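Local structure of periplasmic binding protein (Veillonella parvula, 4OVK) at residues Val105-Trp108 / Glu113-Lys116; Leu182-Gln185 / Thr190-Gly193; Pro231-Leu236 / Gln294-Asp299; Asp240-Asp245 / Asp250-Gln255; Asp308-Phe313 / Asn328-Ile333. The protein probably captures a substrate such as a metal-bearing siderophore or related cofactor outside the membrane and hands it to an ABC transporter for import. One frame throughout, in Å; residues are numbered along the deposited sequence.

Interaction 1. Residues Val105-Trp108 / Glu113-Lys116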
# COMPACT_ATOMS: atom_id res chain seq x y z
N VAL A 105 19.50 5.86 -7.12
CA VAL A 105 18.49 4.90 -7.51
C VAL A 105 18.13 4.05 -6.30
O VAL A 105 19.00 3.54 -5.59
CB VAL A 105 19.01 3.97 -8.64
CG1 VAL A 105 17.90 3.04 -9.14
CG2 VAL A 105 19.55 4.82 -9.78
N ILE A 106 16.83 3.90 -6.07
CA ILE A 106 16.34 3.01 -5.03
C ILE A 106 16.17 1.64 -5.67
O ILE A 106 15.47 1.52 -6.69
CB ILE A 106 14.99 3.49 -4.45
CG1 ILE A 106 15.02 5.00 -4.12
CG2 ILE A 106 14.60 2.67 -3.22
CD1 ILE A 106 16.08 5.41 -3.12
N ILE A 107 16.79 0.62 -5.08
CA ILE A 107 16.71 -0.76 -5.56
C ILE A 107 16.34 -1.68 -4.41
O ILE A 107 16.21 -1.25 -3.27
CB ILE A 107 18.03 -1.23 -6.20
CG1 ILE A 107 19.18 -1.22 -5.19
CG2 ILE A 107 18.37 -0.38 -7.42
CD1 ILE A 107 20.46 -1.84 -5.72
N TRP A 108 16.18 -2.96 -4.72
CA TRP A 108 15.90 -3.99 -3.72
C TRP A 108 17.17 -4.58 -3.13
O TRP A 108 18.20 -4.68 -3.82
CB TRP A 108 15.11 -5.13 -4.34
CG TRP A 108 13.69 -4.84 -4.67
CD1 TRP A 108 13.11 -4.90 -5.91
CD2 TRP A 108 12.65 -4.48 -3.76
NE1 TRP A 108 11.78 -4.60 -5.82
CE2 TRP A 108 11.47 -4.33 -4.52
CE3 TRP A 108 12.59 -4.26 -2.38
CZ2 TRP A 108 10.25 -3.98 -3.94
CZ3 TRP A 108 11.37 -3.90 -1.81
CH2 TRP A 108 10.22 -3.77 -2.59
N GLU A 113 24.12 -7.07 -7.38
CA GLU A 113 24.82 -6.93 -8.66
C GLU A 113 24.41 -5.64 -9.39
O GLU A 113 25.23 -5.04 -10.10
CB GLU A 113 24.62 -8.17 -9.55
CG GLU A 113 23.27 -8.29 -10.28
CD GLU A 113 22.09 -8.64 -9.38
OE1 GLU A 113 22.28 -8.84 -8.16
OE2 GLU A 113 20.95 -8.73 -9.89
N VAL A 114 23.16 -5.21 -9.21
CA VAL A 114 22.68 -3.94 -9.76
C VAL A 114 23.39 -2.79 -9.04
O VAL A 114 23.90 -1.87 -9.68
CB VAL A 114 21.14 -3.79 -9.63
CG1 VAL A 114 20.68 -2.43 -10.13
CG2 VAL A 114 20.42 -4.90 -10.38
N ALA A 115 23.45 -2.83 -7.71
CA ALA A 115 24.18 -1.83 -6.94
C ALA A 115 25.62 -1.68 -7.43
O ALA A 115 26.10 -0.57 -7.64
CB ALA A 115 24.19 -2.19 -5.46
N LYS A 116 26.29 -2.80 -7.61
CA LYS A 116 27.69 -2.80 -8.02
C LYS A 116 27.89 -2.21 -9.42
O LYS A 116 28.82 -1.42 -9.64
CB LYS A 116 28.25 -4.21 -7.94
CG LYS A 116 29.74 -4.32 -8.24
CD LYS A 116 30.19 -5.77 -8.10
CE LYS A 116 31.63 -5.95 -8.54
NZ LYS A 116 31.96 -7.40 -8.66
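In the beta-alpha-beta unit formed by strand 104-108, helix 112-120 and strand 125-128, Ile-107 is the strand residue that meets the helix, touching Val-114 and Ala-115. The CA atoms of Ile-107 and Ala-115 are 7.7 Å apart, a gap that the isoleucine's two branches bridge separately. Its longer branch leaves between the backbone N and the carbonyl carbon (chi1 62°) and then runs out extended, which carries CD1 to the helix backbone. There Ile-107 CD1 rests 3.7 Å from Ala-115 N and 3.8 Å from Ala-115 CB; the small methyl side chain of the alanine is consistent with so close an approach to the main chain. Ile-107 CG2, the shorter branch, lies 4.1 Å from Val-114 CG1, and these two side chains pass one another in opposite directions instead of meeting end on. No hydrogen bond crosses the contact, so apolar packing alone joins these segments. Val-92 and Phe-94 also lie against Val-114, while Ile-107 touches Ser-127 and is hydrogen-bonded through its backbone to Val-126 on the neighbouring strand. The helix thus packs on the sheet between the adjacent parallel strands 104-108 and 125-128 in chain order, as in a beta-alpha-beta crossover.

Interaction 2. Residues Leu182-Gln185 / Thr190-Gly193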
# COMPACT_ATOMS: atom_id res chain seq x y z
N LEU A 182 -13.13 -12.65 4.94
CA LEU A 182 -12.44 -13.20 3.77
C LEU A 182 -11.91 -12.03 2.94
O LEU A 182 -12.66 -11.10 2.61
CB LEU A 182 -13.40 -14.01 2.91
CG LEU A 182 -12.78 -14.68 1.68
CD1 LEU A 182 -11.81 -15.77 2.11
CD2 LEU A 182 -13.86 -15.24 0.78
N TYR A 183 -10.61 -12.06 2.61
CA TYR A 183 -10.03 -11.07 1.72
C TYR A 183 -9.88 -11.73 0.35
O TYR A 183 -9.01 -12.58 0.14
CB TYR A 183 -8.69 -10.57 2.28
CG TYR A 183 -8.34 -9.12 1.95
CD1 TYR A 183 -8.14 -8.71 0.64
CD2 TYR A 183 -8.20 -8.16 2.95
CE1 TYR A 183 -7.80 -7.39 0.34
CE2 TYR A 183 -7.89 -6.84 2.66
CZ TYR A 183 -7.67 -6.47 1.35
OH TYR A 183 -7.33 -5.16 1.07
N LEU A 184 -10.79 -11.39 -0.56
CA LEU A 184 -10.86 -11.99 -1.89
C LEU A 184 -10.08 -11.13 -2.88
O LEU A 184 -10.35 -9.93 -3.01
CB LEU A 184 -12.35 -12.14 -2.31
CG LEU A 184 -12.67 -12.75 -3.68
CD1 LEU A 184 -12.20 -14.20 -3.80
CD2 LEU A 184 -14.17 -12.66 -3.96
N GLN A 185 -9.10 -11.73 -3.56
CA GLN A 185 -8.25 -10.97 -4.48
C GLN A 185 -8.94 -10.63 -5.80
O GLN A 185 -8.79 -9.51 -6.32
CB GLN A 185 -6.95 -11.70 -4.82
CG GLN A 185 -5.89 -10.74 -5.36
CD GLN A 185 -4.58 -11.42 -5.76
OE1 GLN A 185 -3.53 -10.78 -5.77
NE2 GLN A 185 -4.65 -12.69 -6.11
N THR A 190 -9.16 -16.59 -5.65
CA THR A 190 -7.89 -16.41 -4.98
C THR A 190 -8.09 -15.50 -3.78
O THR A 190 -8.67 -14.42 -3.90
CB THR A 190 -6.85 -15.81 -5.93
OG1 THR A 190 -6.72 -16.67 -7.06
CG2 THR A 190 -5.50 -15.68 -5.24
N VAL A 191 -7.60 -15.96 -2.63
CA VAL A 191 -7.84 -15.29 -1.35
C VAL A 191 -6.52 -15.06 -0.63
O VAL A 191 -5.51 -15.70 -0.95
CB VAL A 191 -8.80 -16.13 -0.46
CG1 VAL A 191 -10.08 -16.45 -1.23
CG2 VAL A 191 -8.14 -17.42 0.01
N ALA A 192 -6.54 -14.15 0.33
CA ALA A 192 -5.39 -13.87 1.17
C ALA A 192 -5.18 -15.02 2.17
O ALA A 192 -6.09 -15.34 2.93
CB ALA A 192 -5.59 -12.57 1.92
N GLY A 193 -4.00 -15.62 2.14
CA GLY A 193 -3.66 -16.76 3.00
C GLY A 193 -2.96 -16.33 4.27
O GLY A 193 -2.76 -15.13 4.51
O HOH W 1 -8.67 -14.09 3.37
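Val-191 is set between two leucines of the facing strand, and each meets it at a different inclination. Its CG1 is 3.8 Å from Leu-182 CD1, where the two side chains cross at about a right angle, and 4.0 Å from Leu-184 CD1, where the crossing is more oblique. CG1 of Val-191 stands anti to its own carbonyl carbon (chi1 -54°), which directs this methyl to the side where both leucine ends lie. Tyr-183 turns to another side of its strand: its CB packs 3.7 Å from Ala-192 CB, while the ring leads away and its hydroxyl is hydrogen-bonded to Asp-279. Gln-185 and Thr-190 lie side by side and point the same way, with the amide NE2 of the glutamine close to the threonine methyl. Beneath the side chains the backbones form a short, splayed antiparallel bridge, in which Leu-184 and Val-191 are a non-hydrogen-bonded pair and the strand axes diverge by 131° from parallel. Strand 180-184 belongs to the parallel sheet of the second lobe, whereas strand 190-192 turns off it to pair with strand 218-220. Two bonds flank the bridge: Ala-192 N gives to Tyr-183 O at 2.9 Å, and Gln-185 N to Thr-190 O at 2.7 Å, tilted somewhat from the carbonyl plane. Farther along, where the strands spread, a water takes over; it accepts from Tyr-183 N and donates to Ala-192 O, each at 2.9 Å.

Interaction 3. Residues Pro231-Leu236 / Gln294-Asp299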
# COMPACT_ATOMS: atom_id res chain seq x y z
N PRO A 231 -18.04 -16.69 5.38
CA PRO A 231 -17.60 -15.45 6.01
C PRO A 231 -18.74 -14.46 6.23
O PRO A 231 -19.71 -14.43 5.46
CB PRO A 231 -16.55 -14.91 5.03
CG PRO A 231 -16.91 -15.50 3.72
CD PRO A 231 -17.45 -16.86 4.04
N ASP A 232 -18.62 -13.70 7.32
CA ASP A 232 -19.55 -12.60 7.66
C ASP A 232 -19.27 -11.32 6.86
O ASP A 232 -20.18 -10.52 6.60
CB ASP A 232 -19.44 -12.28 9.16
CG ASP A 232 -19.75 -13.48 10.04
OD1 ASP A 232 -20.93 -13.92 10.06
OD2 ASP A 232 -18.82 -13.99 10.72
N ILE A 233 -18.00 -11.12 6.51
CA ILE A 233 -17.54 -9.92 5.81
C ILE A 233 -16.59 -10.36 4.70
O ILE A 233 -15.78 -11.27 4.90
CB ILE A 233 -16.80 -8.96 6.77
CG1 ILE A 233 -17.76 -8.42 7.84
CG2 ILE A 233 -16.17 -7.79 6.02
CD1 ILE A 233 -17.07 -7.69 8.98
N ILE A 234 -16.71 -9.75 3.52
CA ILE A 234 -15.79 -10.01 2.40
C ILE A 234 -15.21 -8.66 1.98
O ILE A 234 -15.96 -7.71 1.77
CB ILE A 234 -16.51 -10.66 1.20
CG1 ILE A 234 -17.05 -12.05 1.57
CG2 ILE A 234 -15.56 -10.77 -0.01
CD1 ILE A 234 -18.06 -12.61 0.57
N ILE A 235 -13.88 -8.59 1.91
CA ILE A 235 -13.19 -7.43 1.39
C ILE A 235 -12.62 -7.83 0.04
O ILE A 235 -12.03 -8.90 -0.10
CB ILE A 235 -12.07 -6.97 2.35
CG1 ILE A 235 -12.68 -6.58 3.71
CG2 ILE A 235 -11.27 -5.83 1.74
CD1 ILE A 235 -11.64 -6.39 4.77
N LEU A 236 -12.84 -6.98 -0.97
CA LEU A 236 -12.37 -7.23 -2.33
C LEU A 236 -11.13 -6.39 -2.57
O LEU A 236 -11.14 -5.20 -2.30
CB LEU A 236 -13.45 -6.84 -3.35
CG LEU A 236 -14.84 -7.46 -3.18
CD1 LEU A 236 -15.82 -6.85 -4.16
CD2 LEU A 236 -14.80 -8.97 -3.36
N GLN A 294 -13.41 0.02 11.62
CA GLN A 294 -14.81 0.44 11.67
C GLN A 294 -15.77 -0.50 10.93
O GLN A 294 -16.95 -0.49 11.24
CB GLN A 294 -14.97 1.89 11.25
CG GLN A 294 -14.46 2.80 12.34
CD GLN A 294 -14.74 4.26 12.12
OE1 GLN A 294 -14.87 4.73 10.98
NE2 GLN A 294 -14.79 5.01 13.22
N LEU A 295 -15.28 -1.30 9.99
CA LEU A 295 -16.09 -2.35 9.38
C LEU A 295 -16.26 -3.51 10.34
O LEU A 295 -17.34 -4.04 10.48
CB LEU A 295 -15.47 -2.88 8.09
CG LEU A 295 -15.46 -1.98 6.86
CD1 LEU A 295 -14.80 -2.73 5.71
CD2 LEU A 295 -16.86 -1.53 6.52
N ILE A 296 -15.17 -3.91 11.00
CA ILE A 296 -15.15 -5.19 11.71
C ILE A 296 -15.61 -5.06 13.18
O ILE A 296 -16.44 -5.85 13.64
CB ILE A 296 -13.75 -5.84 11.59
CG1 ILE A 296 -13.43 -6.07 10.11
CG2 ILE A 296 -13.70 -7.13 12.40
CD1 ILE A 296 -12.00 -6.49 9.81
N GLN A 297 -15.08 -4.06 13.89
CA GLN A 297 -15.44 -3.81 15.29
C GLN A 297 -15.76 -2.34 15.53
O GLN A 297 -15.03 -1.65 16.23
CB GLN A 297 -14.29 -4.22 16.22
CG GLN A 297 -13.92 -5.68 16.17
CD GLN A 297 -14.95 -6.60 16.82
OE1 GLN A 297 -15.94 -6.17 17.43
NE2 GLN A 297 -14.69 -7.89 16.71
N PRO A 298 -16.87 -1.85 14.94
CA PRO A 298 -17.19 -0.44 15.07
C PRO A 298 -17.40 0.05 16.51
O PRO A 298 -17.15 1.22 16.79
CB PRO A 298 -18.49 -0.30 14.26
CG PRO A 298 -19.07 -1.66 14.23
CD PRO A 298 -17.89 -2.58 14.18
N ASP A 299 -17.86 -0.82 17.41
CA ASP A 299 -18.08 -0.44 18.80
C ASP A 299 -16.76 -0.20 19.55
O ASP A 299 -16.73 0.59 20.49
CB ASP A 299 -18.94 -1.49 19.53
CG ASP A 299 -20.40 -1.49 19.06
OD1 ASP A 299 -20.80 -0.59 18.28
OD2 ASP A 299 -21.17 -2.39 19.48
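The flat group that Ile-233 meets on the helix side is the peptide joining Leu-295 to Ile-296. Ile-233 CD1 lies 4.0 Å from Leu-295 O, well off the peptide plane, above and just beyond the oxygen end. The same oxygen accepts a hydrogen bond from Arg-267 NH1, so the polar end of this carbonyl is satisfied even though a methyl group borders it. Tyr-269, on the neighbouring strand 268-270, is touched by both Ile-233 and Leu-295. Past the carbonyl, Ile-233 CD1 also reaches Ile-296 CG1 at 4.1 Å, the two isoleucines inclined to each other. The long branch of Ile-233 stands beside its backbone N (chi1 -65°) and continues extended, carrying CD1 to the helix; CD1 is the one atom of this side chain within 4.5 Å of the helix segment, and the CA atoms of Ile-233 and Ile-296 remain 7.9 Å apart. Strand 233-236 is an inner strand of the second lobe's parallel sheet, and one face of that sheet is packed by the last turn of helix 285-296. The helix gives out at Gln-297, the first residue to leave helical backbone angles, and Gln-297 NE2 is hydrogen-bonded to Gly-206 O. Neither hydrogen bonds nor charge pairs link the segments. Two strand positions farther on, Ile-235 points to the same side as Ile-233 but stays slightly beyond contact, Leu-295 standing opposite.

Interaction 4. Residues Asp240-Asp245 / Asp250-Gln255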
# COMPACT_ATOMS: atom_id res chain seq x y z
N ASP A 240 -7.76 -6.37 -8.96
CA ASP A 240 -8.72 -6.88 -9.92
C ASP A 240 -9.90 -5.92 -9.98
O ASP A 240 -10.14 -5.18 -9.01
CB ASP A 240 -9.20 -8.25 -9.42
CG ASP A 240 -10.06 -8.96 -10.42
OD1 ASP A 240 -9.50 -9.64 -11.29
OD2 ASP A 240 -11.30 -8.83 -10.34
N SER A 241 -10.65 -5.95 -11.07
CA SER A 241 -11.82 -5.07 -11.23
C SER A 241 -13.03 -5.46 -10.38
O SER A 241 -14.01 -4.73 -10.36
CB SER A 241 -12.27 -5.03 -12.69
OG SER A 241 -12.98 -6.23 -13.05
N ILE A 242 -12.99 -6.61 -9.71
CA ILE A 242 -14.16 -7.13 -9.00
C ILE A 242 -14.75 -6.10 -8.03
O ILE A 242 -14.03 -5.41 -7.30
CB ILE A 242 -13.85 -8.47 -8.31
CG1 ILE A 242 -15.13 -9.13 -7.77
CG2 ILE A 242 -12.82 -8.29 -7.21
CD1 ILE A 242 -14.89 -10.52 -7.21
N ARG A 243 -16.07 -5.95 -8.08
CA ARG A 243 -16.78 -5.03 -7.21
C ARG A 243 -17.94 -5.74 -6.53
O ARG A 243 -18.30 -6.82 -6.94
CB ARG A 243 -17.28 -3.84 -8.03
CG ARG A 243 -16.15 -2.88 -8.31
CD ARG A 243 -16.58 -1.71 -9.14
NE ARG A 243 -15.47 -0.78 -9.26
CZ ARG A 243 -15.54 0.40 -9.84
NH1 ARG A 243 -16.69 0.81 -10.36
NH2 ARG A 243 -14.47 1.18 -9.89
N PRO A 244 -18.52 -5.13 -5.48
CA PRO A 244 -19.55 -5.86 -4.73
C PRO A 244 -20.76 -6.36 -5.54
O PRO A 244 -21.23 -7.47 -5.33
CB PRO A 244 -19.99 -4.84 -3.68
CG PRO A 244 -18.76 -4.00 -3.46
CD PRO A 244 -18.20 -3.84 -4.84
N ASP A 245 -21.27 -5.55 -6.46
CA ASP A 245 -22.41 -5.96 -7.28
C ASP A 245 -22.10 -7.19 -8.15
O ASP A 245 -23.02 -7.93 -8.52
CB ASP A 245 -22.95 -4.79 -8.11
CG ASP A 245 -23.82 -3.83 -7.29
OD1 ASP A 245 -24.16 -4.13 -6.12
OD2 ASP A 245 -24.17 -2.75 -7.83
N ASP A 250 -24.21 -12.41 -8.77
CA ASP A 250 -23.62 -13.67 -9.25
C ASP A 250 -23.22 -13.59 -10.72
O ASP A 250 -23.71 -14.33 -11.56
CB ASP A 250 -24.55 -14.87 -8.98
CG ASP A 250 -24.38 -15.44 -7.58
OD1 ASP A 250 -23.23 -15.77 -7.18
OD2 ASP A 250 -25.40 -15.57 -6.88
N LYS A 251 -22.33 -12.65 -11.00
CA LYS A 251 -21.80 -12.47 -12.34
C LYS A 251 -20.62 -13.37 -12.63
O LYS A 251 -20.15 -13.40 -13.77
CB LYS A 251 -21.39 -11.02 -12.54
CG LYS A 251 -22.52 -10.03 -12.31
CD LYS A 251 -22.04 -8.62 -12.66
CE LYS A 251 -22.94 -7.55 -12.09
NZ LYS A 251 -22.36 -6.19 -12.26
N LEU A 252 -20.13 -14.10 -11.63
CA LEU A 252 -18.88 -14.86 -11.77
C LEU A 252 -19.14 -16.34 -12.10
O LEU A 252 -19.76 -17.06 -11.31
CB LEU A 252 -18.04 -14.73 -10.51
CG LEU A 252 -17.79 -13.29 -10.05
CD1 LEU A 252 -16.99 -13.26 -8.76
CD2 LEU A 252 -17.12 -12.48 -11.15
N GLU A 253 -18.66 -16.76 -13.28
CA GLU A 253 -18.88 -18.13 -13.77
C GLU A 253 -18.34 -19.19 -12.83
O GLU A 253 -17.22 -19.06 -12.34
CB GLU A 253 -18.24 -18.33 -15.15
CG GLU A 253 -19.22 -18.24 -16.31
CD GLU A 253 -18.55 -18.49 -17.65
OE1 GLU A 253 -18.45 -19.66 -18.07
OE2 GLU A 253 -18.13 -17.50 -18.26
N GLY A 254 -19.13 -20.23 -12.60
CA GLY A 254 -18.74 -21.34 -11.72
C GLY A 254 -18.82 -21.06 -10.23
O GLY A 254 -18.39 -21.89 -9.42
N GLN A 255 -19.38 -19.92 -9.85
CA GLN A 255 -19.42 -19.52 -8.44
C GLN A 255 -20.82 -19.13 -8.05
O GLN A 255 -21.50 -18.41 -8.78
CB GLN A 255 -18.46 -18.35 -8.17
CG GLN A 255 -17.02 -18.63 -8.57
CD GLN A 255 -16.13 -17.40 -8.58
OE1 GLN A 255 -16.32 -16.47 -7.78
NE2 GLN A 255 -15.16 -17.38 -9.48
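The chain doubles back so that the CA atoms of Ile-242 and Leu-252 come to 9.5 Å and those of Asp-245 and Asp-250 to 8.0 Å, with the short helix 244-248 forming the bend. Capping and turn motifs shape both arms of this excursion beyond strand 233-236. On the first arm an Asx turn holds the entry: Asp-240 OD2 accepts from Ile-242 N at 2.9 Å, the donor standing 28° out of the carboxylate plane on its anti side. That oxygen also forms a salt bridge with Lys-187. On the second arm Asp-250, at positive phi, closes the helix in a Schellman motif, and a type II turn follows from Leu-252 to Gln-255, with Gly-254 at the position of positive phi. Between the arms the buried link is apolar. Ile-242 sends its long branch out anti to its backbone N (chi1 -170°), and its CD1 meets Leu-252 CD1 at 3.8 Å, the side chains crossing at about a right angle. Ile-247, from the intervening helix, packs against both. Nearer solvent, Lys-251 stretches its extended chain alongside the start of the helix toward a salt bridge between its NZ and Asp-246 OD1. On the way its CE methylene passes 3.6 Å from Asp-245 O, while NZ stays 4.2 Å from that same carbonyl oxygen.

Interaction 5. Residues Asp308-Phe313 / Asn328-Ile333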
# COMPACT_ATOMS: atom_id res chain seq x y z
N ASP A 308 -12.14 12.66 8.38
CA ASP A 308 -11.33 13.74 8.94
C ASP A 308 -9.86 13.37 8.96
O ASP A 308 -9.00 14.19 8.66
CB ASP A 308 -11.78 14.11 10.36
CG ASP A 308 -13.18 14.67 10.41
OD1 ASP A 308 -13.71 15.07 9.35
OD2 ASP A 308 -13.76 14.73 11.51
N ASP A 309 -9.56 12.14 9.34
CA ASP A 309 -8.18 11.69 9.44
C ASP A 309 -7.55 11.62 8.04
O ASP A 309 -6.38 11.97 7.87
CB ASP A 309 -8.07 10.33 10.12
CG ASP A 309 -8.52 10.36 11.57
OD1 ASP A 309 -8.73 11.46 12.16
OD2 ASP A 309 -8.67 9.25 12.13
N LEU A 310 -8.34 11.19 7.05
CA LEU A 310 -7.89 11.17 5.66
C LEU A 310 -7.59 12.60 5.18
O LEU A 310 -6.53 12.85 4.61
CB LEU A 310 -8.95 10.49 4.78
CG LEU A 310 -8.70 10.38 3.29
CD1 LEU A 310 -7.50 9.50 3.01
CD2 LEU A 310 -9.92 9.86 2.56
N LYS A 311 -8.52 13.53 5.41
CA LYS A 311 -8.30 14.92 5.02
C LYS A 311 -7.06 15.51 5.69
O LYS A 311 -6.26 16.19 5.04
CB LYS A 311 -9.51 15.79 5.33
CG LYS A 311 -10.69 15.46 4.44
CD LYS A 311 -11.98 16.09 4.94
CE LYS A 311 -11.96 17.59 4.72
NZ LYS A 311 -13.32 18.14 4.94
N GLN A 312 -6.91 15.24 6.98
CA GLN A 312 -5.77 15.73 7.74
C GLN A 312 -4.46 15.21 7.16
O GLN A 312 -3.52 15.98 7.00
CB GLN A 312 -5.88 15.34 9.21
CG GLN A 312 -4.71 15.79 10.07
CD GLN A 312 -4.77 15.20 11.47
OE1 GLN A 312 -4.53 14.00 11.68
NE2 GLN A 312 -5.10 16.03 12.43
N PHE A 313 -4.42 13.91 6.86
CA PHE A 313 -3.21 13.28 6.30
C PHE A 313 -2.82 13.93 4.96
O PHE A 313 -1.67 14.35 4.78
CB PHE A 313 -3.43 11.79 6.14
CG PHE A 313 -2.18 11.03 5.78
CD1 PHE A 313 -1.73 10.96 4.47
CD2 PHE A 313 -1.45 10.37 6.76
CE1 PHE A 313 -0.59 10.23 4.14
CE2 PHE A 313 -0.30 9.67 6.45
CZ PHE A 313 0.13 9.62 5.14
N ASN A 328 -15.06 10.17 -1.61
CA ASN A 328 -15.98 9.10 -2.02
C ASN A 328 -15.25 8.08 -2.89
O ASN A 328 -15.38 6.88 -2.72
CB ASN A 328 -17.18 9.67 -2.78
CG ASN A 328 -18.28 8.64 -3.04
OD1 ASN A 328 -18.03 7.45 -3.24
ND2 ASN A 328 -19.51 9.11 -3.05
N THR A 329 -14.46 8.58 -3.83
CA THR A 329 -13.68 7.72 -4.73
C THR A 329 -12.63 6.91 -3.99
O THR A 329 -12.55 5.69 -4.17
CB THR A 329 -13.02 8.57 -5.83
OG1 THR A 329 -14.05 9.25 -6.55
CG2 THR A 329 -12.26 7.70 -6.80
N ILE A 330 -11.83 7.56 -3.14
CA ILE A 330 -10.80 6.88 -2.37
C ILE A 330 -11.39 5.77 -1.50
O ILE A 330 -10.88 4.65 -1.48
CB ILE A 330 -10.01 7.87 -1.49
CG1 ILE A 330 -9.17 8.78 -2.40
CG2 ILE A 330 -9.18 7.13 -0.45
CD1 ILE A 330 -8.55 9.96 -1.69
N LEU A 331 -12.48 6.07 -0.80
CA LEU A 331 -13.03 5.14 0.19
C LEU A 331 -14.16 4.26 -0.37
O LEU A 331 -14.71 3.46 0.38
CB LEU A 331 -13.53 5.92 1.41
CG LEU A 331 -12.49 6.68 2.24
CD1 LEU A 331 -13.13 7.41 3.42
CD2 LEU A 331 -11.42 5.71 2.73
N ASN A 332 -14.47 4.38 -1.66
CA ASN A 332 -15.51 3.56 -2.30
C ASN A 332 -16.85 3.68 -1.56
O ASN A 332 -17.54 2.69 -1.35
CB ASN A 332 -15.06 2.10 -2.37
CG ASN A 332 -13.91 1.89 -3.35
OD1 ASN A 332 -13.91 2.44 -4.43
ND2 ASN A 332 -12.93 1.08 -2.96
N ILE A 333 -17.21 4.91 -1.17
CA ILE A 333 -18.40 5.13 -0.33
C ILE A 333 -19.67 4.74 -1.07
O ILE A 333 -20.50 4.01 -0.52
CB ILE A 333 -18.42 6.57 0.22
CG1 ILE A 333 -17.29 6.71 1.27
CG2 ILE A 333 -19.80 6.93 0.80
CD1 ILE A 333 -17.08 8.11 1.80
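Ile-330 and Leu-331, consecutive residues late in helix 324-331, both pack on one methyl of Leu-310 in helix 306-318. Before them in the segment, Asn-328 O accepts from Ile-333 N at 3.1 Å, and Thr-329 O accepts from Asn-332 N in a weak bond. Ile-330 then turns its short branch to the neighbouring helix: CG2, anti to the backbone N, lies 4.1 Å from Leu-310 CD2. At Leu-331 the approach changes, for this leucine and Leu-310 reach toward each other tip to tip, and Leu-310 CD2 is 4.1 Å from Leu-331 CG and equally far from Leu-331 CD1. Leu-310 has CG anti to its backbone N (chi1 179°), a setting that carries CD2 onto both residues. Asn-332, at positive phi (54°), belongs to a Schellman motif, and its ND2 is hydrogen-bonded to Lys-270 O at the end of a strand of the second lobe. Leu-287, Leu-322 and Ile-327 also touch Leu-310, making it part of a wider apolar core among the C-terminal helices. Since all contacts between the segments are van der Waals contacts at ordinary distances, the helices are joined here by fit and burial, and no directional bond crosses between the segments.

Along the chain the contacts come in the order 1, 2, then 3 with interaction 4 nested inside the loop it closes, and finally 5. Interaction 1 stands apart, its centre 32 to 40 Å from the others, in the lobe built on the first parallel sheet. Interactions 2 and 3 meet on neighbouring strands 180-184 and 233-236 of the second sheet, with centres 14 Å apart, and interaction 4 touches both, among other places at Leu-184 and Leu-236. Interaction 5 touches none of them, although its helix 306-318 follows helix 285-296 of interaction 3. Two like sheets in separate lobes agree with the bilobed plan of periplasmic binding proteins, in which the ligand is typically held between lobes.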